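Putative gdp-fucose protein o-fucosyltransferase 1 (Caenorhabditis elegans, PDB 3ZY2) is a presumed glycosyltransferase of the GT-B fold class, modelled with guanosine-5'-diphosphate bound in a pocket of the chain. Local coordinates at residues N8-F13 and R73-Q78; G21-Q26 and I47-P52; E273-I278 and E298-Y303. All coordinates share one frame; numbering follows the deposited sequence.

Interaction 1: N8-F13 and R73-Q78; sequences NGYIVF and RVVTMQ
At Met-77, CG points away from the backbone N (chi1 -174°), and bends at chi2 and chi3 then curl the methyl CE round to Val-12, where it lies 4.2 Å from CG2. At Tyr-10, CG stands opposite the carbonyl carbon (chi1 -62°) and the ring leans over to Val-75, its CE2 coming within 4.2 Å of Val-75 CG2. In both pairs the side chains cross at about a right angle, methyl against methyl in one and methyl obliquely against the ring in the other, at ordinary van der Waals range. The two strands are not neighbours: in the six-stranded parallel sheet of this Rossmann-like half, strand 40-42 runs between 10-13 and 74-75. Accordingly the CA atoms of Tyr-10 and Val-74 are 9.0 Å apart, and the touching groups meet over one face of the middle strand, with Tyr-10 resting on Thr-40 and both Val-12 and Met-77 on Val-42. Ile-11 turns to the other face, against helix 20-37. Thr-76 is the N-cap of helix 77-88 and bonds through OG1 to Glu-79 N, and Met-77 reaches back from the first turn of that helix. Asp-6 gathers the polar ends: Tyr-10 OH is hydrogen-bonded to its N, and Arg-73 forms salt bridges with its carboxylate and with Asp-38.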
loop_
_atom_site.group_PDB
_atom_site.type_symbol
_atom_site.label_atom_id
_atom_site.label_comp_id
_atom_site.label_asym_id
_atom_site.label_seq_id
_atom_site.Cartn_x
_atom_site.Cartn_y
_atom_site.Cartn_z
ATOM N N ASN A 8 20.844 -17.313 7.445
ATOM C CA ASN A 8 19.450 -17.083 7.049
ATOM C C ASN A 8 19.196 -15.682 6.503
ATOM O O ASN A 8 18.168 -15.431 5.888
ATOM C CB ASN A 8 18.492 -17.329 8.217
ATOM C CG ASN A 8 18.370 -18.802 8.593
ATOM O OD1 ASN A 8 17.673 -19.139 9.550
ATOM N ND2 ASN A 8 19.042 -19.684 7.846
ATOM N N GLY A 9 20.123 -14.766 6.753
ATOM C CA GLY A 9 19.983 -13.418 6.223
ATOM C C GLY A 9 19.385 -12.427 7.202
ATOM O O GLY A 9 19.253 -12.710 8.413
ATOM N N TYR A 10 19.027 -11.269 6.659
ATOM C CA TYR A 10 18.640 -10.090 7.450
ATOM C C TYR A 10 17.348 -9.452 6.978
ATOM O O TYR A 10 16.927 -9.613 5.827
ATOM C CB TYR A 10 19.751 -9.023 7.398
ATOM C CG TYR A 10 21.023 -9.528 8.001
ATOM C CD1 TYR A 10 21.918 -10.308 7.243
ATOM C CD2 TYR A 10 21.330 -9.281 9.340
ATOM C CE1 TYR A 10 23.080 -10.805 7.808
ATOM C CE2 TYR A 10 22.488 -9.780 9.902
ATOM C CZ TYR A 10 23.355 -10.537 9.133
ATOM O OH TYR A 10 24.494 -11.008 9.732
ATOM N N ILE A 11 16.728 -8.706 7.887
ATOM C CA ILE A 11 15.629 -7.808 7.560
ATOM C C ILE A 11 16.031 -6.416 8.002
ATOM O O ILE A 11 16.505 -6.252 9.125
ATOM C CB ILE A 11 14.322 -8.214 8.285
ATOM C CG1 ILE A 11 13.770 -9.520 7.728
ATOM C CG2 ILE A 11 13.252 -7.116 8.190
ATOM C CD1 ILE A 11 12.850 -10.228 8.715
ATOM N N VAL A 12 15.824 -5.433 7.137
ATOM C CA VAL A 12 16.049 -4.016 7.490
ATOM C C VAL A 12 14.836 -3.234 7.022
ATOM O O VAL A 12 14.231 -3.573 5.989
ATOM C CB VAL A 12 17.385 -3.457 6.901
ATOM C CG1 VAL A 12 17.413 -3.506 5.362
ATOM C CG2 VAL A 12 17.653 -2.036 7.425
ATOM N N PHE A 13 14.431 -2.234 7.796
ATOM C CA PHE A 13 13.216 -1.482 7.456
ATOM C C PHE A 13 13.274 -0.071 7.981
ATOM O O PHE A 13 14.047 0.233 8.915
ATOM C CB PHE A 13 11.942 -2.193 7.984
ATOM C CG PHE A 13 11.685 -1.959 9.455
ATOM C CD1 PHE A 13 12.451 -2.605 10.420
ATOM C CD2 PHE A 13 10.680 -1.060 9.852
ATOM C CE1 PHE A 13 12.227 -2.358 11.787
ATOM C CE2 PHE A 13 10.453 -0.798 11.225
ATOM C CZ PHE A 13 11.227 -1.455 12.174
ATOM N N ARG A 73 16.961 -12.573 17.348
ATOM C CA ARG A 73 18.264 -12.118 16.880
ATOM C C ARG A 73 18.204 -10.747 16.245
ATOM O O ARG A 73 17.373 -10.497 15.369
ATOM C CB ARG A 73 18.862 -13.083 15.865
ATOM C CG ARG A 73 19.117 -14.440 16.419
ATOM C CD ARG A 73 20.078 -15.248 15.531
ATOM N NE ARG A 73 19.605 -15.402 14.148
ATOM C CZ ARG A 73 18.563 -16.139 13.776
ATOM N NH1 ARG A 73 17.864 -16.826 14.672
ATOM N NH2 ARG A 73 18.220 -16.202 12.500
ATOM N N VAL A 74 19.105 -9.881 16.695
ATOM C CA VAL A 74 19.185 -8.504 16.245
ATOM C C VAL A 74 20.636 -8.081 16.025
ATOM O O VAL A 74 21.562 -8.693 16.594
ATOM C CB VAL A 74 18.552 -7.538 17.298
ATOM C CG1 VAL A 74 17.047 -7.775 17.446
ATOM C CG2 VAL A 74 19.271 -7.638 18.653
ATOM N N VAL A 75 20.826 -7.060 15.186
ATOM C CA VAL A 75 22.098 -6.332 15.084
ATOM C C VAL A 75 21.810 -4.834 15.032
ATOM O O VAL A 75 20.771 -4.414 14.508
ATOM C CB VAL A 75 22.949 -6.721 13.842
ATOM C CG1 VAL A 75 23.585 -8.092 14.031
ATOM C CG2 VAL A 75 22.139 -6.584 12.528
ATOM N N THR A 76 22.712 -4.033 15.575
ATOM C CA THR A 76 22.564 -2.582 15.453
ATOM C C THR A 76 22.719 -2.136 14.000
ATOM O O THR A 76 23.320 -2.842 13.177
ATOM C CB THR A 76 23.595 -1.824 16.301
ATOM O OG1 THR A 76 24.924 -2.156 15.856
ATOM C CG2 THR A 76 23.447 -2.162 17.792
ATOM N N MET A 77 22.166 -0.971 13.679
ATOM C CA MET A 77 22.350 -0.355 12.367
ATOM C C MET A 77 23.843 -0.114 12.089
ATOM O O MET A 77 24.296 -0.312 10.956
ATOM C CB MET A 77 21.547 0.952 12.257
ATOM C CG MET A 77 21.586 1.573 10.855
ATOM S SD MET A 77 20.758 0.588 9.615
ATOM C CE MET A 77 19.063 0.857 10.114
ATOM N N GLN A 78 24.594 0.298 13.112
ATOM C CA GLN A 78 26.031 0.542 12.967
ATOM C C GLN A 78 26.777 -0.740 12.570
ATOM O O GLN A 78 27.593 -0.715 11.631
ATOM C CB GLN A 78 26.633 1.189 14.231
ATOM C CG GLN A 78 28.161 1.244 14.248
ATOM C CD GLN A 78 28.758 2.101 15.359
ATOM O OE1 GLN A 78 28.114 2.401 16.369
ATOM N NE2 GLN A 78 30.017 2.497 15.171
#

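Interaction 2: G21-Q26 and I47-P52; sequences GNQVDQ and IEFKHP. With GDP (guanosine-5'-diphosphate), chain C.
This is a buried polar contact in which the side-chain amide of Gln-23, near the N-terminal end of helix 20-37, grips the backbone of Ile-47 in strand 46-48. Two hydrogen bonds make the clasp. Ile-47 N donates to Gln-23 OE1 at 2.9 Å, tilted 27° from the carbonyl plane, while Gln-23 NE2 donates to Ile-47 O at 3.0 Å, almost straight (170°) and within the plane of the amide. With both ends engaged, the amide cannot rotate freely, and it pairs with N-H and C=O of one residue much as a neighbouring strand would; the hairpin partner of strand 46-48 is strand 55-57. The glutamine reaches across because its chain is extended beyond CG (chi2 167°). NE2 has a second acceptor, Gly-18 O, and also lies 4.4 Å from Phe-49 CE2. One turn of the same helix serves the ligand: Gly-21 N donates to GDP O1A at 2.7 Å and Asn-22 N to O2A at 3.2 Å. His-217, Arg-219, Ser-334 and Thr-335 meet GDP from the other half of the chain. A helix N terminus turned to a phosphate, at a nucleotide pocket between two Rossmann-like halves, fits the interdomain cleft of a GT-B protein.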
loop_
_atom_site.group_PDB
_atom_site.type_symbol
_atom_site.label_atom_id
_atom_site.label_comp_id
_atom_site.label_asym_id
_atom_site.label_seq_id
_atom_site.Cartn_x
_atom_site.Cartn_y
_atom_site.Cartn_z
ATOM N N GLY A 21 5.340 7.081 18.784
ATOM C CA GLY A 21 4.377 6.061 19.201
ATOM C C GLY A 21 3.985 5.152 18.051
ATOM O O GLY A 21 3.865 3.945 18.234
ATOM N N ASN A 22 3.787 5.712 16.866
ATOM C CA ASN A 22 3.484 4.882 15.684
ATOM C C ASN A 22 4.656 3.973 15.298
ATOM O O ASN A 22 4.458 2.803 14.930
ATOM C CB ASN A 22 3.132 5.748 14.449
ATOM C CG ASN A 22 1.808 6.532 14.567
ATOM O OD1 ASN A 22 1.421 7.193 13.598
ATOM N ND2 ASN A 22 1.139 6.484 15.715
ATOM N N GLN A 23 5.880 4.484 15.425
ATOM C CA GLN A 23 7.071 3.750 15.016
ATOM C C GLN A 23 7.278 2.559 15.932
ATOM O O GLN A 23 7.576 1.445 15.465
ATOM C CB GLN A 23 8.287 4.646 15.094
ATOM C CG GLN A 23 8.255 5.772 14.064
ATOM C CD GLN A 23 9.281 6.825 14.353
ATOM O OE1 GLN A 23 10.382 6.526 14.840
ATOM N NE2 GLN A 23 8.925 8.100 14.076
ATOM N N VAL A 24 7.127 2.784 17.245
ATOM C CA VAL A 24 7.264 1.691 18.206
ATOM C C VAL A 24 6.148 0.667 17.999
ATOM O O VAL A 24 6.394 -0.527 18.056
ATOM C CB VAL A 24 7.277 2.207 19.656
ATOM C CG1 VAL A 24 7.285 1.048 20.653
ATOM C CG2 VAL A 24 8.518 3.083 19.881
ATOM N N ASP A 25 4.925 1.141 17.745
ATOM C CA ASP A 25 3.754 0.267 17.532
ATOM C C ASP A 25 4.007 -0.725 16.379
ATOM O O ASP A 25 3.768 -1.937 16.514
ATOM C CB ASP A 25 2.521 1.147 17.294
ATOM C CG ASP A 25 1.247 0.487 17.726
ATOM O OD1 ASP A 25 1.237 -0.153 18.803
ATOM O OD2 ASP A 25 0.260 0.603 16.987
ATOM N N GLN A 26 4.561 -0.221 15.279
ATOM C CA GLN A 26 4.870 -1.097 14.140
ATOM C C GLN A 26 6.117 -1.931 14.435
ATOM O O GLN A 26 6.194 -3.095 14.039
ATOM C CB GLN A 26 5.058 -0.272 12.861
ATOM C CG GLN A 26 3.743 0.236 12.291
ATOM C CD GLN A 26 3.896 0.659 10.846
ATOM O OE1 GLN A 26 4.563 1.642 10.557
ATOM N NE2 GLN A 26 3.290 -0.092 9.928
ATOM N N ILE A 47 12.793 8.006 14.224
ATOM C CA ILE A 47 12.722 9.224 13.447
ATOM C C ILE A 47 12.064 10.323 14.255
ATOM O O ILE A 47 11.000 10.125 14.833
ATOM C CB ILE A 47 11.951 8.972 12.133
ATOM C CG1 ILE A 47 12.635 7.866 11.307
ATOM C CG2 ILE A 47 11.915 10.255 11.299
ATOM C CD1 ILE A 47 11.924 7.484 10.018
ATOM N N GLU A 48 12.711 11.495 14.276
ATOM C CA GLU A 48 12.190 12.707 14.923
ATOM C C GLU A 48 11.916 13.754 13.876
ATOM O O GLU A 48 12.735 13.963 12.988
ATOM C CB GLU A 48 13.203 13.247 15.930
ATOM C CG GLU A 48 13.262 12.440 17.216
ATOM C CD GLU A 48 14.253 13.002 18.204
ATOM O OE1 GLU A 48 14.878 14.063 17.954
ATOM O OE2 GLU A 48 14.445 12.386 19.250
ATOM N N PHE A 49 10.787 14.434 13.995
ATOM C CA PHE A 49 10.417 15.460 13.036
ATOM C C PHE A 49 10.448 16.886 13.571
ATOM O O PHE A 49 10.322 17.832 12.776
ATOM C CB PHE A 49 9.028 15.179 12.468
ATOM C CG PHE A 49 8.932 13.904 11.694
ATOM C CD1 PHE A 49 9.447 13.795 10.415
ATOM C CD2 PHE A 49 8.306 12.799 12.260
ATOM C CE1 PHE A 49 9.340 12.603 9.703
ATOM C CE2 PHE A 49 8.189 11.594 11.559
ATOM C CZ PHE A 49 8.703 11.496 10.279
ATOM N N LYS A 50 10.627 17.062 14.878
ATOM C CA LYS A 50 10.537 18.400 15.484
ATOM C C LYS A 50 11.879 19.152 15.398
ATOM O O LYS A 50 12.442 19.609 16.391
ATOM C CB LYS A 50 9.897 18.326 16.894
ATOM C CG LYS A 50 10.798 18.350 18.162
ATOM C CD LYS A 50 11.962 17.343 18.174
ATOM C CE LYS A 50 11.520 15.934 18.535
ATOM N NZ LYS A 50 10.836 15.301 17.384
ATOM N N HIS A 51 12.379 19.253 14.173
ATOM C CA HIS A 51 13.651 19.891 13.875
ATOM C C HIS A 51 13.539 20.512 12.496
ATOM O O HIS A 51 12.570 20.254 11.776
ATOM C CB HIS A 51 14.783 18.857 13.853
ATOM C CG HIS A 51 14.871 18.020 15.086
ATOM N ND1 HIS A 51 15.438 18.474 16.261
ATOM C CD2 HIS A 51 14.473 16.745 15.324
ATOM C CE1 HIS A 51 15.373 17.515 17.172
ATOM N NE2 HIS A 51 14.802 16.457 16.627
ATOM N N PRO A 52 14.534 21.335 12.105
ATOM C CA PRO A 52 14.504 21.903 10.764
ATOM C C PRO A 52 14.568 20.826 9.689
ATOM O O PRO A 52 14.126 21.051 8.551
ATOM C CB PRO A 52 15.761 22.776 10.725
ATOM C CG PRO A 52 16.083 23.044 12.133
ATOM C CD PRO A 52 15.674 21.836 12.894
HETATM P PB GDP C . 0.100 9.759 18.960
HETATM O O1B GDP C . 0.054 10.342 20.324
HETATM O O2B GDP C . -0.271 8.315 18.493
HETATM O O3B GDP C . 0.463 10.824 17.757
HETATM O O3A GDP C . 1.760 9.522 19.343
HETATM P PA GDP C . 3.070 9.546 18.233
HETATM O O1A GDP C . 4.117 9.328 19.610
HETATM O O2A GDP C . 3.115 8.781 17.148
HETATM O "O5'" GDP C . 2.688 11.261 17.872
HETATM C "C5'" GDP C . 3.034 11.680 19.044
HETATM C "C4'" GDP C . 3.841 12.721 19.315
HETATM O "O4'" GDP C . 3.737 14.033 19.699
HETATM C "C3'" GDP C . 4.824 12.110 20.081
HETATM O "O3'" GDP C . 6.266 11.299 19.553
HETATM C "C2'" GDP C . 6.213 13.627 20.844
HETATM O "O2'" GDP C . 6.967 13.881 19.744
HETATM C "C1'" GDP C . 4.934 14.439 20.943
HETATM N N9 GDP C . 4.410 14.137 22.076
HETATM C C8 GDP C . 2.807 13.315 22.374
HETATM N N7 GDP C . 3.097 13.423 23.632
HETATM C C5 GDP C . 4.096 13.906 24.259
HETATM C C6 GDP C . 4.876 14.255 25.772
HETATM O O6 GDP C . 4.181 13.874 26.595
HETATM N N1 GDP C . 5.804 14.733 25.510
HETATM C C2 GDP C . 6.564 15.149 24.619
HETATM N N2 GDP C . 7.453 15.602 24.600
HETATM N N3 GDP C . 6.278 15.052 23.071
HETATM C C4 GDP C . 4.990 14.401 23.038
#

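Interaction 3: E273-I278 and E298-Y303; sequences EKVGSI and EALKPY
A CH-pi contact leads this meeting of helix 264-278 with residues 298-303: Val-275 CG1 sits over one face of the Tyr-303 ring, 4.1 Å from the ring centroid and 19° off the ring normal. The methyl is displaced toward the rim of the ring, near CG and CD2, and the two side chains slide past each other in opposite directions. Val-275 has CG1 anti to its backbone N (chi1 161°), which sends one methyl to the tyrosine and leaves the other for the leucine. That second, purely apolar pair joins Val-275 CG2 to Leu-300 CD2 at 3.9 Å. Farther out along the ring, Tyr-303 lies against main chain, its OH coming within 4.0 Å of Gly-276 CA; at this glycine the phenol rests directly on the helix backbone. Helices 264-278 and 293-300 lie on the same face of the five-stranded parallel sheet as the helices of successive beta-alpha-beta crossovers, and both Val-275 and Leu-300 pack down on Val-283 of strand 282-287. Polar bonds stay within each segment. Lys-274 O accepts two donors, Ser-277 OG at 2.8 Å and Ile-278 N at 3.3 Å. In the other segment Tyr-303 N bonds to Leu-300 O at 2.8 Å, in the 3-10 turn that carries the ring, and Lys-301 NZ forms a salt bridge to Glu-298 OE1 at 2.9 Å, meeting the carboxylate on its syn side. The helices are therefore joined here by dispersion and CH-pi attraction, graded from buried methyls against the sheet to an exposed tyrosine at the surface, while charged and hydrogen-bonding groups find partners within their own segment.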
loop_
_atom_site.group_PDB
_atom_site.type_symbol
_atom_site.label_atom_id
_atom_site.label_comp_id
_atom_site.label_asym_id
_atom_site.label_seq_id
_atom_site.Cartn_x
_atom_site.Cartn_y
_atom_site.Cartn_z
ATOM N N GLU A 273 -9.270 13.048 41.619
ATOM C CA GLU A 273 -9.833 11.767 42.029
ATOM C C GLU A 273 -8.734 10.714 42.216
ATOM O O GLU A 273 -8.685 10.014 43.221
ATOM C CB GLU A 273 -10.870 11.307 40.991
ATOM C CG GLU A 273 -11.808 10.249 41.507
ATOM C CD GLU A 273 -11.219 8.857 41.464
ATOM O OE1 GLU A 273 -10.546 8.517 40.462
ATOM O OE2 GLU A 273 -11.435 8.099 42.441
ATOM N N LYS A 274 -7.830 10.637 41.250
ATOM C CA LYS A 274 -6.772 9.630 41.305
ATOM C C LYS A 274 -5.757 9.951 42.395
ATOM O O LYS A 274 -5.257 9.049 43.048
ATOM C CB LYS A 274 -6.083 9.480 39.951
ATOM C CG LYS A 274 -7.015 9.007 38.819
ATOM C CD LYS A 274 -7.553 7.622 39.081
ATOM C CE LYS A 274 -8.489 7.160 37.955
ATOM N NZ LYS A 274 -9.066 5.824 38.281
ATOM N N VAL A 275 -5.460 11.236 42.607
ATOM C CA VAL A 275 -4.606 11.633 43.733
ATOM C C VAL A 275 -5.196 11.140 45.062
ATOM O O VAL A 275 -4.503 10.559 45.898
ATOM C CB VAL A 275 -4.388 13.160 43.749
ATOM C CG1 VAL A 275 -3.918 13.660 45.117
ATOM C CG2 VAL A 275 -3.364 13.537 42.695
ATOM N N GLY A 276 -6.499 11.385 45.233
ATOM C CA GLY A 276 -7.222 10.903 46.403
ATOM C C GLY A 276 -7.188 9.382 46.519
ATOM O O GLY A 276 -6.954 8.855 47.609
ATOM N N SER A 277 -7.384 8.692 45.394
ATOM C CA SER A 277 -7.491 7.226 45.371
ATOM C C SER A 277 -6.237 6.526 45.901
ATOM O O SER A 277 -6.333 5.487 46.564
ATOM C CB SER A 277 -7.851 6.703 43.967
ATOM O OG SER A 277 -6.729 6.725 43.085
ATOM N N ILE A 278 -5.061 7.104 45.646
ATOM C CA ILE A 278 -3.814 6.436 46.051
ATOM C C ILE A 278 -3.028 7.190 47.138
ATOM O O ILE A 278 -1.929 6.767 47.522
ATOM C CB ILE A 278 -2.863 6.130 44.849
ATOM C CG1 ILE A 278 -2.226 7.417 44.290
ATOM C CG2 ILE A 278 -3.616 5.389 43.722
ATOM C CD1 ILE A 278 -1.059 7.094 43.332
ATOM N N GLU A 298 -3.505 24.508 41.301
ATOM C CA GLU A 298 -4.659 25.101 41.975
ATOM C C GLU A 298 -5.592 23.985 42.445
ATOM O O GLU A 298 -6.024 23.978 43.594
ATOM C CB GLU A 298 -5.398 26.071 41.035
ATOM C CG GLU A 298 -6.601 26.794 41.653
ATOM C CD GLU A 298 -6.215 27.785 42.755
ATOM O OE1 GLU A 298 -5.019 28.150 42.859
ATOM O OE2 GLU A 298 -7.121 28.205 43.512
ATOM N N ALA A 299 -5.866 23.027 41.563
ATOM C CA ALA A 299 -6.779 21.937 41.883
ATOM C C ALA A 299 -6.262 21.017 42.998
ATOM O O ALA A 299 -7.052 20.406 43.733
ATOM C CB ALA A 299 -7.131 21.143 40.619
ATOM N N LEU A 300 -4.936 20.937 43.124
ATOM C CA LEU A 300 -4.281 20.092 44.137
ATOM C C LEU A 300 -4.020 20.760 45.481
ATOM O O LEU A 300 -3.588 20.089 46.422
ATOM C CB LEU A 300 -2.963 19.571 43.592
ATOM C CG LEU A 300 -3.083 18.595 42.437
ATOM C CD1 LEU A 300 -1.673 18.194 41.940
ATOM C CD2 LEU A 300 -3.942 17.367 42.825
ATOM N N LYS A 301 -4.283 22.064 45.574
ATOM C CA LYS A 301 -4.094 22.799 46.832
ATOM C C LYS A 301 -4.679 22.111 48.073
ATOM O O LYS A 301 -3.996 22.060 49.100
ATOM C CB LYS A 301 -4.590 24.247 46.708
ATOM C CG LYS A 301 -3.614 25.141 45.972
ATOM C CD LYS A 301 -3.966 26.611 46.096
ATOM C CE LYS A 301 -2.985 27.464 45.292
ATOM N NZ LYS A 301 -3.476 28.870 45.192
ATOM N N PRO A 302 -5.922 21.572 47.989
ATOM C CA PRO A 302 -6.480 20.876 49.165
ATOM C C PRO A 302 -5.645 19.688 49.650
ATOM O O PRO A 302 -5.753 19.305 50.823
ATOM C CB PRO A 302 -7.841 20.388 48.676
ATOM C CG PRO A 302 -8.219 21.341 47.597
ATOM C CD PRO A 302 -6.908 21.611 46.887
ATOM N N TYR A 303 -4.808 19.130 48.775
ATOM C CA TYR A 303 -3.968 17.997 49.120
ATOM C C TYR A 303 -2.544 18.416 49.461
ATOM O O TYR A 303 -1.761 17.588 49.914
ATOM C CB TYR A 303 -3.950 17.012 47.949
ATOM C CG TYR A 303 -5.268 16.331 47.747
ATOM C CD1 TYR A 303 -6.250 16.897 46.942
ATOM C CD2 TYR A 303 -5.553 15.136 48.396
ATOM C CE1 TYR A 303 -7.497 16.279 46.787
ATOM C CE2 TYR A 303 -6.780 14.513 48.255
ATOM C CZ TYR A 303 -7.739 15.079 47.452
ATOM O OH TYR A 303 -8.946 14.432 47.306
#

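From the N terminus, strand 10-13 runs into helix 20-37, which opens interaction 2; the chain returns through strand 40-42 and closes that short loop at strand 46-48. Residues 73-78 then come back to the first strand and close interaction 1, so the loop of interaction 2 lies wholly within that of interaction 1. Their centres are 20 Å apart: one ties strand 10-13 to edge strand 74-75 and the start of helix 77-88, the other ties a helix to the hairpin beside the ligand. Interaction 3 follows in series and crosses neither, linking consecutive helices that pack on the C-terminal sheet on the opposite side of the chain's centre from interaction 1, 48 Å between centres.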